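Local coordinates for CELL WALL surface anchor family protein (Streptococcus pneumoniae, PDB 2X9X) that forms the repeating backbone subunit of the pneumococcal pilus, a cell-wall-anchored fibre linked with cell adhesion, at residues T138-N143 with P251-P256; P151-P156 with N215-F220; K266-V271 with D434-V439; Q308-T313 with A345-A350. The protein carries 1 engineered substitution. All coordinates share one frame; numbering follows the deposited sequence. Where two conformers were deposited one is given.

Interaction 1 of 4, residues T138-N143 with P251-P256; sequences TFNYGN and PKPLDP. With NA (sodium ion), chain C.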
loop_
_atom_site.group_PDB
_atom_site.type_symbol
_atom_site.label_atom_id
_atom_site.label_comp_id
_atom_site.label_asym_id
_atom_site.label_seq_id
_atom_site.Cartn_x
_atom_site.Cartn_y
_atom_site.Cartn_z
ATOM N N THR A 138 -5.759 -2.254 15.934
ATOM C CA THR A 138 -6.109 -1.729 17.245
ATOM C C THR A 138 -6.674 -2.885 18.064
ATOM O O THR A 138 -7.390 -3.736 17.530
ATOM C CB THR A 138 -7.125 -0.568 17.154
ATOM O OG1 THR A 138 -6.614 0.450 16.276
ATOM C CG2 THR A 138 -7.370 0.041 18.529
ATOM N N PHE A 139 -6.318 -2.938 19.345
ATOM C CA PHE A 139 -6.872 -3.935 20.257
ATOM C C PHE A 139 -7.788 -3.230 21.240
ATOM O O PHE A 139 -7.341 -2.401 22.038
ATOM C CB PHE A 139 -5.761 -4.697 20.997
ATOM C CG PHE A 139 -6.271 -5.702 22.006
ATOM C CD1 PHE A 139 -7.049 -6.777 21.607
ATOM C CD2 PHE A 139 -5.958 -5.576 23.354
ATOM C CE1 PHE A 139 -7.513 -7.703 22.532
ATOM C CE2 PHE A 139 -6.420 -6.500 24.285
ATOM C CZ PHE A 139 -7.198 -7.564 23.871
ATOM N N ASN A 140 -9.072 -3.563 21.169
ATOM C CA ASN A 140 -10.090 -2.934 21.993
ATOM C C ASN A 140 -10.589 -3.942 23.021
ATOM O O ASN A 140 -11.034 -5.027 22.658
ATOM C CB ASN A 140 -11.228 -2.435 21.101
ATOM C CG ASN A 140 -10.738 -1.473 20.027
ATOM O OD1 ASN A 140 -10.666 -0.267 20.250
ATOM N ND2 ASN A 140 -10.387 -2.007 18.858
ATOM N N TYR A 141 -10.496 -3.586 24.299
ATOM C CA TYR A 141 -10.757 -4.531 25.377
ATOM C C TYR A 141 -11.273 -3.810 26.616
ATOM O O TYR A 141 -11.272 -2.582 26.680
ATOM C CB TYR A 141 -9.461 -5.261 25.743
ATOM C CG TYR A 141 -8.516 -4.406 26.562
ATOM C CD1 TYR A 141 -7.758 -3.406 25.964
ATOM C CD2 TYR A 141 -8.396 -4.588 27.937
ATOM C CE1 TYR A 141 -6.902 -2.614 26.709
ATOM C CE2 TYR A 141 -7.542 -3.802 28.692
ATOM C CZ TYR A 141 -6.800 -2.816 28.073
ATOM O OH TYR A 141 -5.956 -2.029 28.819
ATOM N N GLY A 142 -11.711 -4.579 27.604
ATOM C CA GLY A 142 -12.099 -4.013 28.879
ATOM C C GLY A 142 -12.993 -4.955 29.652
ATOM O O GLY A 142 -13.398 -5.993 29.130
ATOM N N ASN A 143 -13.289 -4.600 30.900
ATOM C CA ASN A 143 -14.178 -5.400 31.734
ATOM C C ASN A 143 -15.651 -5.172 31.392
ATOM O O ASN A 143 -16.523 -5.930 31.823
ATOM C CB ASN A 143 -13.922 -5.121 33.217
ATOM C CG ASN A 143 -12.549 -5.578 33.668
ATOM O OD1 ASN A 143 -11.858 -6.308 32.957
ATOM N ND2 ASN A 143 -12.147 -5.152 34.858
ATOM N N PRO A 251 -10.680 0.914 29.446
ATOM C CA PRO A 251 -9.339 1.486 29.267
ATOM C C PRO A 251 -9.089 1.906 27.825
ATOM O O PRO A 251 -9.801 1.470 26.920
ATOM C CB PRO A 251 -8.405 0.318 29.623
ATOM C CG PRO A 251 -9.242 -0.641 30.386
ATOM C CD PRO A 251 -10.627 -0.501 29.854
ATOM N N LYS A 252 -8.077 2.743 27.613
ATOM C CA LYS A 252 -7.692 3.119 26.261
ATOM C C LYS A 252 -7.254 1.874 25.499
ATOM O O LYS A 252 -6.716 0.932 26.089
ATOM C CB LYS A 252 -6.580 4.172 26.280
ATOM C CG LYS A 252 -5.278 3.711 26.911
ATOM C CD LYS A 252 -4.271 4.855 26.983
ATOM C CE LYS A 252 -2.931 4.382 27.532
ATOM N NZ LYS A 252 -1.952 5.496 27.668
ATOM N N PRO A 253 -7.496 1.853 24.183
ATOM C CA PRO A 253 -7.136 0.676 23.386
ATOM C C PRO A 253 -5.624 0.557 23.225
ATOM O O PRO A 253 -4.891 1.506 23.514
ATOM C CB PRO A 253 -7.784 0.978 22.031
ATOM C CG PRO A 253 -7.785 2.470 21.971
ATOM C CD PRO A 253 -8.177 2.871 23.367
ATOM N N LEU A 254 -5.163 -0.606 22.776
ATOM C CA LEU A 254 -3.752 -0.781 22.453
ATOM C C LEU A 254 -3.555 -0.518 20.969
ATOM O O LEU A 254 -4.332 -0.988 20.141
ATOM C CB LEU A 254 -3.266 -2.186 22.818
ATOM C CG LEU A 254 -3.410 -2.618 24.278
ATOM C CD1 LEU A 254 -2.647 -3.922 24.526
ATOM C CD2 LEU A 254 -2.927 -1.525 25.223
ATOM N N ASP A 255 -2.511 0.236 20.647
ATOM C CA ASP A 255 -2.285 0.720 19.295
ATOM C C ASP A 255 -0.791 0.634 18.998
ATOM O O ASP A 255 -0.048 1.574 19.274
ATOM C CB ASP A 255 -2.782 2.167 19.204
ATOM C CG ASP A 255 -2.591 2.778 17.832
ATOM O OD1 ASP A 255 -1.638 2.393 17.130
ATOM O OD2 ASP A 255 -3.392 3.663 17.463
ATOM N N PRO A 256 -0.344 -0.508 18.449
ATOM C CA PRO A 256 1.078 -0.775 18.207
ATOM C C PRO A 256 1.595 0.038 17.033
ATOM O O PRO A 256 0.790 0.608 16.300
ATOM C CB PRO A 256 1.077 -2.255 17.816
ATOM C CG PRO A 256 -0.252 -2.437 17.165
ATOM C CD PRO A 256 -1.177 -1.659 18.058
HETATM NA NA NA C . -2.706 0.878 15.097
HETATM O O HOH W 1 -6.209 3.293 16.822
HETATM O O HOH W 2 -10.206 -0.556 24.998
HETATM O O HOH W 3 -4.974 0.353 28.081
#
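Beside a bound sodium ion, an extended proline-rich linker, 251-256, lies along the edge of strand 133-142, within 138-142, and Phe139 and Leu254 join the two as a single antiparallel hydrogen-bonded bridge. Phe139 N gives a nearly straight bond to Leu254 O (2.9 Å, 173° at the hydrogen), and Leu254 N returns one to Phe139 O. The two side chains run side by side: Phe139 CG is anti to the backbone N (chi1 177°), which sets CD2 of the ring 3.9 Å from Leu254 CD1. Ile8 of strand 7-12 touches both. Further along, the Tyr141 side chain crosses that of Pro251 at about a right angle, its OH 3.5 Å from Pro251 CB. A water joins this hydroxyl to Lys252 O, and a second accepts from Tyr141 N and lies within hydrogen-bonding distance of Pro251 O, so that this end is bridged through water. Pro253 CB rests against Thr138 CG2 (3.6 Å) and Asn140 OD1. Thr138 OG1, also bonded to Thr150, shares a water with Asp255 OD2. The other carboxylate oxygen, Asp255 OD1, binds sodium at 2.8 Å. The contact is thus an isolated antiparallel bridge joining an extended linker to a sheet edge, next to a sodium site built from Asp136, Val137, Asp255 and Glu258.

Interaction 2 of 4, residues P151-P156 with N215-F220; sequences PKPNKP and NTEYKF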
loop_
_atom_site.group_PDB
_atom_site.type_symbol
_atom_site.label_atom_id
_atom_site.label_comp_id
_atom_site.label_asym_id
_atom_site.label_seq_id
_atom_site.Cartn_x
_atom_site.Cartn_y
_atom_site.Cartn_z
ATOM N N PRO A 151 -9.023 2.590 12.907
ATOM C CA PRO A 151 -9.378 3.570 11.873
ATOM C C PRO A 151 -9.425 2.964 10.470
ATOM O O PRO A 151 -8.689 2.017 10.161
ATOM C CB PRO A 151 -8.246 4.601 11.966
ATOM C CG PRO A 151 -7.804 4.520 13.398
ATOM C CD PRO A 151 -7.893 3.052 13.733
ATOM N N LYS A 152 -10.301 3.509 9.630
ATOM C CA LYS A 152 -10.374 3.129 8.223
ATOM C C LYS A 152 -9.790 4.265 7.393
ATOM O O LYS A 152 -10.292 5.385 7.440
ATOM C CB LYS A 152 -11.827 2.873 7.798
ATOM C CG LYS A 152 -12.429 1.556 8.301
ATOM C CD LYS A 152 -12.748 1.617 9.789
ATOM C CE LYS A 152 -13.298 0.295 10.308
ATOM N NZ LYS A 152 -13.434 0.333 11.794
ATOM N N PRO A 153 -8.724 3.984 6.628
ATOM C CA PRO A 153 -8.094 5.052 5.839
ATOM C C PRO A 153 -8.969 5.483 4.658
ATOM O O PRO A 153 -9.755 4.687 4.137
ATOM C CB PRO A 153 -6.785 4.414 5.357
ATOM C CG PRO A 153 -7.034 2.939 5.395
ATOM C CD PRO A 153 -8.063 2.678 6.457
ATOM N N ASN A 154 -8.841 6.739 4.247
ATOM C CA ASN A 154 -9.652 7.257 3.155
ATOM C C ASN A 154 -8.900 8.350 2.415
ATOM O O ASN A 154 -8.071 9.049 3.002
ATOM C CB ASN A 154 -10.979 7.796 3.698
ATOM C CG ASN A 154 -12.048 7.924 2.625
ATOM O OD1 ASN A 154 -11.891 7.433 1.503
ATOM N ND2 ASN A 154 -13.148 8.588 2.968
ATOM N N LYS A 155 -9.176 8.480 1.124
ATOM C CA LYS A 155 -8.627 9.578 0.343
ATOM C C LYS A 155 -9.509 10.806 0.496
ATOM O O LYS A 155 -10.694 10.682 0.823
ATOM C CB LYS A 155 -8.536 9.192 -1.134
ATOM C CG LYS A 155 -7.506 8.108 -1.415
ATOM C CD LYS A 155 -7.460 7.745 -2.890
ATOM C CE LYS A 155 -6.472 6.618 -3.128
ATOM N NZ LYS A 155 -6.438 6.191 -4.551
ATOM N N PRO A 156 -8.935 11.999 0.268
ATOM C CA PRO A 156 -9.763 13.210 0.229
ATOM C C PRO A 156 -10.640 13.212 -1.015
ATOM O O PRO A 156 -10.445 12.382 -1.906
ATOM C CB PRO A 156 -8.734 14.345 0.119
ATOM C CG PRO A 156 -7.388 13.710 0.398
ATOM C CD PRO A 156 -7.520 12.284 -0.016
ATOM N N ASN A 215 -4.453 11.696 -3.963
ATOM C CA ASN A 215 -3.978 10.342 -4.244
ATOM C C ASN A 215 -3.354 9.655 -3.030
ATOM O O ASN A 215 -2.719 8.605 -3.150
ATOM C CB ASN A 215 -2.986 10.361 -5.407
ATOM C CG ASN A 215 -3.649 10.699 -6.723
ATOM O OD1 ASN A 215 -4.675 10.117 -7.080
ATOM N ND2 ASN A 215 -3.070 11.645 -7.453
ATOM N N THR A 216 -3.549 10.257 -1.863
ATOM C CA THR A 216 -2.982 9.764 -0.616
ATOM C C THR A 216 -4.101 9.385 0.350
ATOM O O THR A 216 -5.128 10.063 0.414
ATOM C CB THR A 216 -2.094 10.845 0.025
ATOM O OG1 THR A 216 -1.016 11.165 -0.866
ATOM C CG2 THR A 216 -1.529 10.377 1.366
ATOM N N GLU A 217 -3.921 8.291 1.083
ATOM C CA GLU A 217 -4.893 7.920 2.105
ATOM C C GLU A 217 -4.512 8.488 3.465
ATOM O O GLU A 217 -3.341 8.472 3.853
ATOM C CB GLU A 217 -5.059 6.402 2.192
ATOM C CG GLU A 217 -5.774 5.800 0.994
ATOM C CD GLU A 217 -5.879 4.287 1.082
ATOM O OE1 GLU A 217 -4.998 3.598 0.537
ATOM O OE2 GLU A 217 -6.835 3.789 1.705
ATOM N N TYR A 218 -5.519 8.974 4.186
ATOM C CA TYR A 218 -5.342 9.531 5.522
ATOM C C TYR A 218 -6.316 8.889 6.500
ATOM O O TYR A 218 -7.239 8.174 6.102
ATOM C CB TYR A 218 -5.615 11.037 5.505
ATOM C CG TYR A 218 -4.759 11.827 4.542
ATOM C CD1 TYR A 218 -3.584 12.433 4.968
ATOM C CD2 TYR A 218 -5.132 11.981 3.210
ATOM C CE1 TYR A 218 -2.804 13.171 4.099
ATOM C CE2 TYR A 218 -4.352 12.713 2.325
ATOM C CZ TYR A 218 -3.186 13.302 2.779
ATOM O OH TYR A 218 -2.400 14.037 1.928
ATOM N N LYS A 219 -6.119 9.176 7.781
ATOM C CA LYS A 219 -7.013 8.706 8.829
ATOM C C LYS A 219 -7.026 9.712 9.981
ATOM O O LYS A 219 -6.004 10.332 10.282
ATOM C CB LYS A 219 -6.568 7.326 9.330
ATOM C CG LYS A 219 -5.114 7.277 9.779
ATOM C CD LYS A 219 -4.661 5.865 10.099
ATOM C CE LYS A 219 -3.199 5.863 10.507
ATOM N NZ LYS A 219 -2.653 4.483 10.639
ATOM N N PHE A 220 -8.185 9.889 10.608
ATOM C CA PHE A 220 -8.268 10.694 11.824
ATOM C C PHE A 220 -8.168 9.748 13.006
ATOM O O PHE A 220 -9.082 8.958 13.248
ATOM C CB PHE A 220 -9.598 11.445 11.917
ATOM C CG PHE A 220 -9.743 12.592 10.949
ATOM C CD1 PHE A 220 -9.221 13.840 11.247
ATOM C CD2 PHE A 220 -10.434 12.429 9.757
ATOM C CE1 PHE A 220 -9.373 14.906 10.369
ATOM C CE2 PHE A 220 -10.595 13.488 8.873
ATOM C CZ PHE A 220 -10.057 14.728 9.178
HETATM O O HOH W 4 -3.026 6.252 -4.946
HETATM O O HOH W 5 -4.847 7.624 -6.172
#
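The extended segments 151-156 and 215-220 run roughly antiparallel, their end-to-end directions 145° apart, and meet in one hydrogen-bonded bridge between Asn154 and Tyr218. Tyr218 N bonds Asn154 O almost straight (2.8 Å, 175° at the hydrogen); Asn154 N answers to Tyr218 O. Longer CA-H...O contacts extend the pairing, Pro153 CA reaching Tyr218 O at 3.2 Å and Lys155 CA approaching Thr216 O. The Pro156 and Tyr218 side chains cross at about a right angle, Pro156 CG 3.7 Å from Tyr218 CE2. Tyr218 CG lies anti to the carbonyl carbon (chi1 -57°), which lets the ring extend past Asn154 O, held near the ring plane at an edge, to Pro156; Thr216 CG2 covers one ring face near its rim. The Tyr218 hydroxyl is hydrogen-bonded to Asp213 N. Glu217 lies between two neighbours: its CG meets Lys155 CG at 3.8 Å, and its OE2 lies 3.7 Å from Pro153 CB. The extended Lys155 chain carries NZ to a salt bridge with Glu62, whose backbone N donates to Glu217 OE1; a water bridges the same NZ to Asn215 OD1. At the far end Pro151 CB packs on Lys219 CB, while Lys219 NZ forms a salt bridge with Asp136. The linker thus runs beside edge strand 218-222, whose other side pairs with strand 182-188, and Arg59 of strand 53-59 touches Pro153, with Leu162 of strand 162-169 against Tyr218.

Interaction 3 of 4, residues K266-V271 with D434-V439; sequences KKFVKV and DATKVV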
loop_
_atom_site.group_PDB
_atom_site.type_symbol
_atom_site.label_atom_id
_atom_site.label_comp_id
_atom_site.label_asym_id
_atom_site.label_seq_id
_atom_site.Cartn_x
_atom_site.Cartn_y
_atom_site.Cartn_z
ATOM N N LYS A 266 12.158 2.973 -11.820
ATOM C CA LYS A 266 13.169 3.698 -12.581
ATOM C C LYS A 266 12.560 4.330 -13.828
ATOM O O LYS A 266 11.687 3.736 -14.466
ATOM C CB LYS A 266 14.303 2.747 -12.985
ATOM C CG LYS A 266 15.581 3.444 -13.436
ATOM C CD LYS A 266 16.296 4.083 -12.254
ATOM C CE LYS A 266 17.555 4.819 -12.683
ATOM N NZ LYS A 266 17.247 6.057 -13.473
ATOM N N LYS A 267 13.035 5.530 -14.169
ATOM C CA LYS A 267 12.613 6.250 -15.369
ATOM C C LYS A 267 13.755 6.311 -16.381
ATOM O O LYS A 267 14.930 6.359 -15.998
ATOM C CB LYS A 267 12.197 7.677 -15.016
ATOM C CG LYS A 267 11.018 7.777 -14.072
ATOM C CD LYS A 267 10.874 9.203 -13.547
ATOM C CE LYS A 267 9.682 9.338 -12.619
ATOM N NZ LYS A 267 9.782 10.564 -11.771
ATOM N N PHE A 268 13.401 6.310 -17.666
ATOM C CA PHE A 268 14.368 6.371 -18.764
ATOM C C PHE A 268 13.920 7.357 -19.844
ATOM O O PHE A 268 12.719 7.563 -20.043
ATOM C CB PHE A 268 14.515 4.996 -19.423
ATOM C CG PHE A 268 14.859 3.888 -18.470
ATOM C CD1 PHE A 268 16.179 3.559 -18.219
ATOM C CD2 PHE A 268 13.861 3.161 -17.842
ATOM C CE1 PHE A 268 16.502 2.527 -17.346
ATOM C CE2 PHE A 268 14.176 2.131 -16.971
ATOM C CZ PHE A 268 15.498 1.817 -16.724
ATOM N N VAL A 269 14.884 7.948 -20.552
ATOM C CA VAL A 269 14.586 8.722 -21.759
ATOM C C VAL A 269 15.483 8.273 -22.912
ATOM O O VAL A 269 16.710 8.250 -22.788
ATOM C CB VAL A 269 14.763 10.247 -21.560
ATOM C CG1 VAL A 269 14.495 10.993 -22.874
ATOM C CG2 VAL A 269 13.853 10.758 -20.456
ATOM N N LYS A 270 14.858 7.906 -24.024
ATOM C CA LYS A 270 15.570 7.544 -25.244
ATOM C C LYS A 270 15.868 8.779 -26.090
ATOM O O LYS A 270 14.947 9.490 -26.504
ATOM C CB LYS A 270 14.733 6.564 -26.062
ATOM C CG LYS A 270 15.486 5.927 -27.212
ATOM C CD LYS A 270 16.525 4.955 -26.682
ATOM C CE LYS A 270 17.413 4.447 -27.791
ATOM N NZ LYS A 270 18.221 5.558 -28.362
ATOM N N VAL A 271 17.151 9.024 -26.357
ATOM C CA VAL A 271 17.566 10.161 -27.182
ATOM C C VAL A 271 18.575 9.749 -28.250
ATOM O O VAL A 271 19.050 8.611 -28.268
ATOM C CB VAL A 271 18.227 11.269 -26.333
ATOM C CG1 VAL A 271 17.245 11.837 -25.320
ATOM C CG2 VAL A 271 19.467 10.731 -25.639
ATOM N N ASP A 434 15.843 13.297 -13.432
ATOM C CA ASP A 434 15.355 12.126 -12.712
ATOM C C ASP A 434 15.202 10.875 -13.578
ATOM O O ASP A 434 14.487 9.941 -13.209
ATOM C CB ASP A 434 14.031 12.450 -12.003
ATOM C CG ASP A 434 12.964 12.995 -12.948
ATOM O OD1 ASP A 434 13.262 13.244 -14.135
ATOM O OD2 ASP A 434 11.813 13.175 -12.494
ATOM N N ALA A 435 15.887 10.849 -14.717
ATOM C CA ALA A 435 15.816 9.705 -15.620
ATOM C C ALA A 435 17.190 9.261 -16.117
ATOM O O ALA A 435 18.127 10.063 -16.196
ATOM C CB ALA A 435 14.899 10.012 -16.803
ATOM N N THR A 436 17.292 7.979 -16.449
ATOM C CA THR A 436 18.476 7.418 -17.087
ATOM C C THR A 436 18.445 7.732 -18.576
ATOM O O THR A 436 17.422 7.545 -19.241
ATOM C CB THR A 436 18.535 5.886 -16.902
ATOM O OG1 THR A 436 18.799 5.582 -15.527
ATOM C CG2 THR A 436 19.626 5.279 -17.767
ATOM N N LYS A 437 19.569 8.217 -19.090
ATOM C CA LYS A 437 19.682 8.614 -20.483
ATOM C C LYS A 437 20.152 7.435 -21.330
ATOM O O LYS A 437 21.203 6.851 -21.061
ATOM C CB LYS A 437 20.671 9.773 -20.589
ATOM C CG LYS A 437 20.728 10.452 -21.931
ATOM C CD LYS A 437 21.590 11.709 -21.816
ATOM C CE LYS A 437 21.925 12.316 -23.154
ATOM N NZ LYS A 437 22.817 13.493 -22.958
ATOM N N VAL A 438 19.366 7.077 -22.342
ATOM C CA VAL A 438 19.727 5.988 -23.246
ATOM C C VAL A 438 19.971 6.544 -24.647
ATOM O O VAL A 438 19.045 7.021 -25.308
ATOM C CB VAL A 438 18.630 4.903 -23.292
ATOM C CG1 VAL A 438 19.080 3.725 -24.153
ATOM C CG2 VAL A 438 18.289 4.436 -21.884
ATOM N N VAL A 439 21.223 6.486 -25.091
ATOM C CA VAL A 439 21.630 7.156 -26.322
ATOM C C VAL A 439 21.689 6.217 -27.528
ATOM O O VAL A 439 22.366 5.189 -27.494
ATOM C CB VAL A 439 23.007 7.829 -26.152
ATOM C CG1 VAL A 439 23.350 8.655 -27.381
ATOM C CG2 VAL A 439 23.023 8.695 -24.901
HETATM O O HOH W 6 14.662 7.263 -12.649
HETATM O O HOH W 7 9.345 13.004 -13.424
#
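Lys266 leaves the backbone with CG anti to N (chi1 -164°) and then bends at chi2 and chi4, a double fold that swings NZ across to Thr436 OG1 at 2.6 Å. Thr436 holds OG1 anti to its carbonyl carbon (chi1 -69°), presenting that oxygen to the lysine. Its CB lies 3.6 Å from Phe268 CD1. Lys270 is folded in the same sense: its CD packs against Val438 CG1 (3.8 Å) and its NZ bonds Val271 O at 3.2 Å. This NZ is also covalently joined to Asn440 CG, an intramolecular isopeptide bond that fastens the first strand to Asn440, the residue just after the second strand. Between the strands runs a parallel ladder, with Thr436 N on Lys267 O, Val269 N on Thr436 O, Val438 N on Val269 O and Val271 N on Val438 O, each 2.9 Å. Phe268, Lys270, Thr436 and Val438 share one face; on the other, Val271 CG2 meets Lys437 CE at 3.8 Å. At the entry to the ladder Lys267 NZ makes a weak salt bridge to Asp434 OD2 (3.4 Å), reinforced by a bridging water, and bonds Tyr417 O; Asp434 OD1 accepts from Tyr426 N. Asp434 and Ala435 form a classic bulge opposite Ile424. Strand 436-439 flanks one side of 260-271 and strand 379-385 pairs antiparallel on the other, while Leu392 of strand 388-394 touches both Phe268 and Val438.

Interaction 4 of 4, residues Q308-T313 with A345-A350; sequences QLVVTT and AAYNAA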
loop_
_atom_site.group_PDB
_atom_site.type_symbol
_atom_site.label_atom_id
_atom_site.label_comp_id
_atom_site.label_asym_id
_atom_site.label_seq_id
_atom_site.Cartn_x
_atom_site.Cartn_y
_atom_site.Cartn_z
ATOM N N GLN A 308 -4.953 -9.574 -22.492
ATOM C CA GLN A 308 -5.507 -9.074 -23.748
ATOM C C GLN A 308 -5.355 -7.559 -23.885
ATOM O O GLN A 308 -5.061 -7.059 -24.967
ATOM C CB GLN A 308 -6.982 -9.461 -23.866
ATOM N N LEU A 309 -5.559 -6.827 -22.794
ATOM C CA LEU A 309 -5.449 -5.373 -22.856
ATOM C C LEU A 309 -4.016 -4.935 -23.170
ATOM O O LEU A 309 -3.803 -3.970 -23.903
ATOM C CB LEU A 309 -5.955 -4.712 -21.571
ATOM C CG LEU A 309 -6.125 -3.191 -21.659
ATOM C CD1 LEU A 309 -7.213 -2.819 -22.668
ATOM C CD2 LEU A 309 -6.424 -2.581 -20.286
ATOM N N VAL A 310 -3.033 -5.649 -22.628
ATOM C CA VAL A 310 -1.641 -5.351 -22.954
ATOM C C VAL A 310 -1.400 -5.494 -24.458
ATOM O O VAL A 310 -0.761 -4.642 -25.086
ATOM C CB VAL A 310 -0.665 -6.256 -22.179
ATOM C CG1 VAL A 310 0.757 -6.060 -22.684
ATOM C CG2 VAL A 310 -0.740 -5.957 -20.688
ATOM N N VAL A 311 -1.923 -6.568 -25.033
ATOM C CA VAL A 311 -1.746 -6.832 -26.454
ATOM C C VAL A 311 -2.435 -5.790 -27.340
ATOM O O VAL A 311 -1.821 -5.246 -28.264
ATOM C CB VAL A 311 -2.259 -8.232 -26.830
ATOM C CG1 VAL A 311 -2.221 -8.426 -28.340
ATOM C CG2 VAL A 311 -1.431 -9.300 -26.132
ATOM N N THR A 312 -3.701 -5.498 -27.060
ATOM C CA THR A 312 -4.458 -4.571 -27.895
ATOM C C THR A 312 -3.937 -3.137 -27.798
ATOM O O THR A 312 -3.890 -2.423 -28.799
ATOM C CB THR A 312 -5.972 -4.610 -27.588
ATOM O OG1 THR A 312 -6.683 -3.848 -28.573
ATOM C CG2 THR A 312 -6.257 -4.044 -26.207
ATOM N N THR A 313 -3.537 -2.713 -26.601
ATOM C CA THR A 313 -2.982 -1.367 -26.458
ATOM C C THR A 313 -1.613 -1.281 -27.128
ATOM O O THR A 313 -1.246 -0.236 -27.676
ATOM C CB THR A 313 -2.912 -0.885 -24.987
ATOM O OG1 THR A 313 -2.124 -1.791 -24.205
ATOM C CG2 THR A 313 -4.313 -0.780 -24.390
ATOM N N ALA A 345 0.861 5.943 -23.056
ATOM C CA ALA A 345 0.369 6.016 -21.683
ATOM C C ALA A 345 -0.696 4.950 -21.434
ATOM O O ALA A 345 -0.743 4.346 -20.358
ATOM C CB ALA A 345 -0.176 7.406 -21.375
ATOM N N ALA A 346 -1.544 4.707 -22.432
ATOM C CA ALA A 346 -2.566 3.664 -22.319
ATOM C C ALA A 346 -1.919 2.289 -22.196
ATOM O O ALA A 346 -2.327 1.469 -21.370
ATOM C CB ALA A 346 -3.516 3.704 -23.510
ATOM N N TYR A 347 -0.903 2.043 -23.019
ATOM C CA TYR A 347 -0.155 0.790 -22.962
ATOM C C TYR A 347 0.558 0.636 -21.618
ATOM O O TYR A 347 0.485 -0.418 -20.978
ATOM C CB TYR A 347 0.844 0.701 -24.128
ATOM C CG TYR A 347 1.802 -0.456 -24.008
ATOM C CD1 TYR A 347 1.358 -1.766 -24.144
ATOM C CD2 TYR A 347 3.149 -0.244 -23.742
ATOM C CE1 TYR A 347 2.228 -2.835 -24.018
ATOM C CE2 TYR A 347 4.029 -1.307 -23.619
ATOM C CZ TYR A 347 3.562 -2.601 -23.758
ATOM O OH TYR A 347 4.433 -3.665 -23.631
ATOM N N ASN A 348 1.236 1.695 -21.186
ATOM C CA ASN A 348 1.902 1.705 -19.887
ATOM C C ASN A 348 0.942 1.357 -18.744
ATOM O O ASN A 348 1.276 0.569 -17.856
ATOM C CB ASN A 348 2.560 3.066 -19.645
ATOM C CG ASN A 348 3.332 3.125 -18.339
ATOM O OD1 ASN A 348 4.379 2.486 -18.186
ATOM N ND2 ASN A 348 2.830 3.913 -17.395
ATOM N N ALA A 349 -0.252 1.941 -18.775
ATOM C CA ALA A 349 -1.262 1.669 -17.757
ATOM C C ALA A 349 -1.705 0.206 -17.792
ATOM O O ALA A 349 -1.876 -0.422 -16.744
ATOM C CB ALA A 349 -2.448 2.599 -17.929
ATOM N N ALA A 350 -1.878 -0.343 -18.993
ATOM C CA ALA A 350 -2.276 -1.749 -19.134
ATOM C C ALA A 350 -1.186 -2.684 -18.618
ATOM O O ALA A 350 -1.475 -3.711 -17.994
ATOM C CB ALA A 350 -2.609 -2.073 -20.586
#
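Helices 304-325 and 338-354 pack as an antiparallel pair, and where 308-313 meets 345-350 the local axes come within 8.7 Å at 163°. A small residue lies at the centre: one bump from the second helix is the Ala350 methyl, pointing into a hollow edged by Leu309, Val310 and Thr313. Its CB sits 3.8 Å from Leu309 CG and 3.7 Å from Thr313 OG1. Thr313 and Ala350 each point toward the other helix, the threonine resting its OG1 3.5 Å from Tyr347 CA. Tyr347 closes one flank of the groove. With CG anti to the backbone N (chi1 171°), its ring reaches along Val310, CE1 touching CG1 at 3.8 Å, and both Val310 O and Thr313 OG1 lie at the ring edge near its plane. The tyrosine also touches Leu317 on the first helix and sends its hydroxyl to Lys371 O. Val310 CG2 lies over Ala350 O at 3.6 Å. No hydrogen bond joins 308-313 to 345-350: Thr313 OG1 instead donates to Leu309 O one turn back (2.8 Å), and Thr313 N donates to the same oxygen from the opposite face of its plane.

Overall arrangement
From the N terminus, strand 133-142 enters interaction 1 and the chain runs on to 151-156, where interaction 2 closes a loop of 58 residues with 215-220. That loop nests inside the larger one closed when 251-256 returns to 138-143; the two contacts touch through Thr138 and Pro151. Together they tie the domain containing strands 162-169 and 182-188 to the sheet of strand 133-142. Strand 260-271 then carries the chain away, pairing with 133-142 in the same sheet before reaching interaction 3, about 50 Å from interaction 1 between centres. Interaction 3 closes around the C-terminal part, and interaction 4, the helix pair, is nested within it, nearest atoms about 8 Å away.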